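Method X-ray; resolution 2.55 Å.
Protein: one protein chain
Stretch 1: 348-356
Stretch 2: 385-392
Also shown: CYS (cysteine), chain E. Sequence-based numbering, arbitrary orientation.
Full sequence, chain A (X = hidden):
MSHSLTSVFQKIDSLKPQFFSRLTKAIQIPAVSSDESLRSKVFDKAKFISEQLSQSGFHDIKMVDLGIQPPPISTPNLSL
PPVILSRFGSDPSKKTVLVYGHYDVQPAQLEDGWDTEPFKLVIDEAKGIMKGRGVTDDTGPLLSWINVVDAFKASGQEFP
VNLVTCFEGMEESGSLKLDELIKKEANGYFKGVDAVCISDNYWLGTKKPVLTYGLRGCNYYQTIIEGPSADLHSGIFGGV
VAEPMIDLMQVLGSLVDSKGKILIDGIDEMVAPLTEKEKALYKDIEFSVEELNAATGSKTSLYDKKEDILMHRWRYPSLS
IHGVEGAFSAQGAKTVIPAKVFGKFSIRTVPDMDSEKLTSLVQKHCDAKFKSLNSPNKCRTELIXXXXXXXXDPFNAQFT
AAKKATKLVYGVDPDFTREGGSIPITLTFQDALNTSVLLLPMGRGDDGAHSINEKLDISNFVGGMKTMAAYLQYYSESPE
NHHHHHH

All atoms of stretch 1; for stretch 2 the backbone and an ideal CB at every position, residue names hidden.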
# COMPACT_ATOMS: atom_id res chain seq x y z
N ARG A 348 4.05 10.32 -19.47
CA ARG A 348 3.19 10.56 -20.62
C ARG A 348 4.04 11.04 -21.78
O ARG A 348 4.69 12.07 -21.70
CB ARG A 348 2.11 11.59 -20.28
CG ARG A 348 1.12 11.12 -19.21
CD ARG A 348 0.20 10.02 -19.71
NE ARG A 348 -0.55 9.43 -18.61
CZ ARG A 348 -1.53 8.53 -18.74
NH1 ARG A 348 -1.93 8.12 -19.94
NH2 ARG A 348 -2.13 8.06 -17.65
N THR A 349 4.05 10.28 -22.86
CA THR A 349 4.91 10.62 -23.99
C THR A 349 4.22 11.48 -25.04
O THR A 349 3.01 11.41 -25.23
CB THR A 349 5.49 9.37 -24.64
OG1 THR A 349 4.44 8.65 -25.27
CG2 THR A 349 6.14 8.48 -23.59
N VAL A 350 5.01 12.31 -25.71
CA VAL A 350 4.53 13.18 -26.76
C VAL A 350 5.47 13.02 -27.94
O VAL A 350 6.52 12.39 -27.80
CB VAL A 350 4.58 14.64 -26.31
CG1 VAL A 350 3.67 14.85 -25.10
CG2 VAL A 350 6.01 15.03 -26.00
N PRO A 351 5.10 13.56 -29.11
CA PRO A 351 6.13 13.57 -30.16
C PRO A 351 7.26 14.54 -29.78
O PRO A 351 7.01 15.58 -29.18
CB PRO A 351 5.36 14.06 -31.38
CG PRO A 351 4.20 14.83 -30.81
CD PRO A 351 3.81 14.09 -29.59
N ASP A 352 8.50 14.18 -30.11
CA ASP A 352 8.79 12.95 -30.82
C ASP A 352 9.56 11.98 -29.93
O ASP A 352 10.65 11.57 -30.29
CB ASP A 352 9.63 13.24 -32.07
CG ASP A 352 9.16 14.49 -32.81
OD1 ASP A 352 7.96 14.59 -33.15
OD2 ASP A 352 10.01 15.38 -33.05
N MET A 353 8.99 11.60 -28.79
CA MET A 353 9.69 10.72 -27.85
C MET A 353 9.69 9.26 -28.31
O MET A 353 8.64 8.69 -28.56
CB MET A 353 9.08 10.85 -26.46
CG MET A 353 9.24 12.23 -25.87
SD MET A 353 8.20 12.52 -24.42
CE MET A 353 8.85 11.28 -23.30
N ASP A 354 10.87 8.66 -28.42
CA ASP A 354 10.96 7.23 -28.76
C ASP A 354 10.85 6.39 -27.49
O ASP A 354 11.53 6.67 -26.49
CB ASP A 354 12.28 6.93 -29.49
CG ASP A 354 12.46 5.44 -29.78
OD1 ASP A 354 11.52 4.79 -30.29
OD2 ASP A 354 13.55 4.90 -29.49
N SER A 355 10.01 5.36 -27.53
CA SER A 355 9.76 4.51 -26.36
C SER A 355 11.06 3.94 -25.82
O SER A 355 11.42 4.18 -24.66
CB SER A 355 8.78 3.39 -26.72
OG SER A 355 8.41 2.63 -25.57
N GLU A 356 11.75 3.19 -26.68
CA GLU A 356 13.05 2.60 -26.39
C GLU A 356 14.03 3.56 -25.73
O GLU A 356 14.50 3.32 -24.61
CB GLU A 356 13.68 2.10 -27.68
CG GLU A 356 14.23 0.69 -27.61
CD GLU A 356 13.17 -0.35 -27.84
OE1 GLU A 356 11.98 0.04 -27.91
OE2 GLU A 356 13.51 -1.55 -27.96
N UNK A 385 4.53 -1.43 -18.83
CA UNK A 385 3.89 -1.39 -20.14
C UNK A 385 4.15 -0.08 -20.86
O UNK A 385 4.44 0.95 -20.23
CB UNK A 385 2.38 -1.61 -20.00
N UNK A 386 4.07 -0.11 -22.19
CA UNK A 386 4.19 1.10 -22.98
C UNK A 386 3.05 1.19 -24.00
O UNK A 386 2.54 0.17 -24.45
CB UNK A 386 5.55 1.14 -23.68
N UNK A 387 2.66 2.41 -24.33
CA UNK A 387 1.61 2.67 -25.29
C UNK A 387 1.98 3.93 -26.04
O UNK A 387 2.44 4.89 -25.43
CB UNK A 387 0.24 2.80 -24.61
N UNK A 388 1.78 3.92 -27.36
CA UNK A 388 2.30 4.99 -28.21
C UNK A 388 1.47 6.25 -28.13
O UNK A 388 0.27 6.19 -27.87
CB UNK A 388 2.37 4.52 -29.66
N UNK A 389 2.11 7.39 -28.36
CA UNK A 389 1.37 8.62 -28.56
C UNK A 389 0.80 8.64 -29.98
O UNK A 389 1.19 7.83 -30.82
CB UNK A 389 2.26 9.84 -28.31
N UNK A 390 -0.11 9.56 -30.26
CA UNK A 390 -0.75 9.59 -31.56
C UNK A 390 -1.17 11.00 -31.88
O UNK A 390 -1.73 11.69 -31.03
CB UNK A 390 -1.95 8.64 -31.61
N UNK A 391 -0.87 11.45 -33.09
CA UNK A 391 -1.29 12.77 -33.51
C UNK A 391 -1.80 12.64 -34.93
O UNK A 391 -1.19 11.99 -35.77
CB UNK A 391 -0.15 13.79 -33.41
N UNK A 392 -2.93 13.28 -35.19
CA UNK A 392 -3.50 13.26 -36.52
C UNK A 392 -4.00 14.62 -36.91
O UNK A 392 -4.19 15.49 -36.06
CB UNK A 392 -4.63 12.24 -36.61
N CYS E . -5.52 4.07 -18.62
CA CYS E . -4.09 4.23 -18.53
C CYS E . -3.73 5.70 -18.79
O CYS E . -4.10 6.27 -19.81
CB CYS E . -3.37 3.29 -19.51
SG CYS E . -1.61 3.36 -19.44

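Position 385 sits on an extended backbone, and its ideal CB has nothing of stretch 1 within 5.5 Å. What it does have in view is the bound cysteine, so stretch 1 leaves the choice open, while a side chain able to meet a thiol would have a use. The residue is His385, with chi1 in p; its NE2 lies 3.1 Å from SG of the cysteine. The same ligand is held from stretch 1, where Arg348 NH1 donates to the cysteine O at 2.9 Å, so both stretches reach one small molecule without His385 and Arg348 touching each other.

Position 386 is also extended, but here the CA-to-CB bond points toward stretch 1, and the ideal CB comes within 3.7 Å of Ser355 OG. A hydroxyl at that range invites a short polar partner: aspartate, asparagine, serine or threonine could all be considered. A purely apolar group would leave this opportunity unused. The deposited residue is Asp386, whose p rotamer brings OD2 to 2.8 Å from Ser355 OG. The serine donates, and this is the only direct hydrogen bond between the stretches.

Position 387, with phi/psi of -145/137, lies in ordinary strand territory, so the backbone does not demand glycine. Its ideal CB meets no atom of stretch 1 within 5.5 Å, and many residues would be compatible with what is visible. It is Gly387, which contributes backbone alone; its O passes 4.3 Å from Thr349 OG1.

At 388 the CB points away from stretch 1, which therefore says little about the choice. Ala388 fills the place with a single methyl.

Position 389 carries the contact. Its CB points toward stretch 1, with the ideal atom 3.5 Å from Thr349 O, 4.3 Å from Val350 CA and 4.7 Å from Pro351 CD. Ahead lies a turn closed by the 2.8 Å bond from Met353 N to Val350 O, with a proline along it and a cis peptide between Pro351 and Asp352. A flat, broad side chain suits this surface: tyrosine, phenylalanine or tryptophan, perhaps a long aliphatic chain. Tyr389 takes the p rotamer and lays one ring face against the proline, whose CD is 4.2 Å from the ring centroid in a CH-pi contact. Met353 O approaches the ring edge, 3.1 Å from CE2. The hydroxyl gives tyrosine a further role: water 1 lies 3.0 Å from Tyr389 OH and donates to Asp352 OD1, also at 3.0 Å, linking the two side chains.

Position 390 returns to strand geometry and points away, so stretch 1 sets no preference. Trp390 directs its bulk to the other side.

At 391 the alternation brings CB toward stretch 1 again, but the nearest atom to the ideal CB is Pro351 CG at 5.2 Å. A modest apolar side chain such as valine, isoleucine or leucine could close that gap. Val391 does so with CG2, 4.0 Å from Pro351 CG.

Position 392 is out of reach; Ser392 plays no part in the contact.

Stretch 2, residues 385-392: HDGAYWVS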
# COMPACT_ATOMS: atom_id res chain seq x y z
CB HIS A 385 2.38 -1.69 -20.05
CG HIS A 385 1.57 -0.61 -19.41
ND1 HIS A 385 0.79 -0.83 -18.29
CD2 HIS A 385 1.37 0.69 -19.75
CE1 HIS A 385 0.17 0.29 -17.96
NE2 HIS A 385 0.51 1.23 -18.83
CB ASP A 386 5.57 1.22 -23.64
CG ASP A 386 5.84 0.13 -24.69
OD1 ASP A 386 5.03 -0.80 -24.87
OD2 ASP A 386 6.91 0.22 -25.33
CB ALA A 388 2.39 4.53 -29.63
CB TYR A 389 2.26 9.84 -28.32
CG TYR A 389 3.49 9.92 -29.20
CD1 TYR A 389 3.40 10.38 -30.51
CD2 TYR A 389 4.74 9.58 -28.71
CE1 TYR A 389 4.51 10.47 -31.31
CE2 TYR A 389 5.86 9.67 -29.50
CZ TYR A 389 5.73 10.12 -30.80
OH TYR A 389 6.84 10.21 -31.60
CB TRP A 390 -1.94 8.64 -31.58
CG TRP A 390 -2.82 8.73 -32.79
CD1 TRP A 390 -2.60 8.17 -34.02
CD2 TRP A 390 -4.09 9.40 -32.89
NE1 TRP A 390 -3.64 8.45 -34.88
CE2 TRP A 390 -4.57 9.20 -34.22
CE3 TRP A 390 -4.87 10.14 -32.00
CZ2 TRP A 390 -5.79 9.73 -34.66
CZ3 TRP A 390 -6.07 10.67 -32.44
CH2 TRP A 390 -6.52 10.45 -33.77
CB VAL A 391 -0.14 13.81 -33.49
CG1 VAL A 391 -0.72 15.21 -33.56
CG2 VAL A 391 0.71 13.68 -32.26
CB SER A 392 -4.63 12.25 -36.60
OG SER A 392 -5.60 12.70 -37.53
O HOH W 1 6.98 11.87 -34.04
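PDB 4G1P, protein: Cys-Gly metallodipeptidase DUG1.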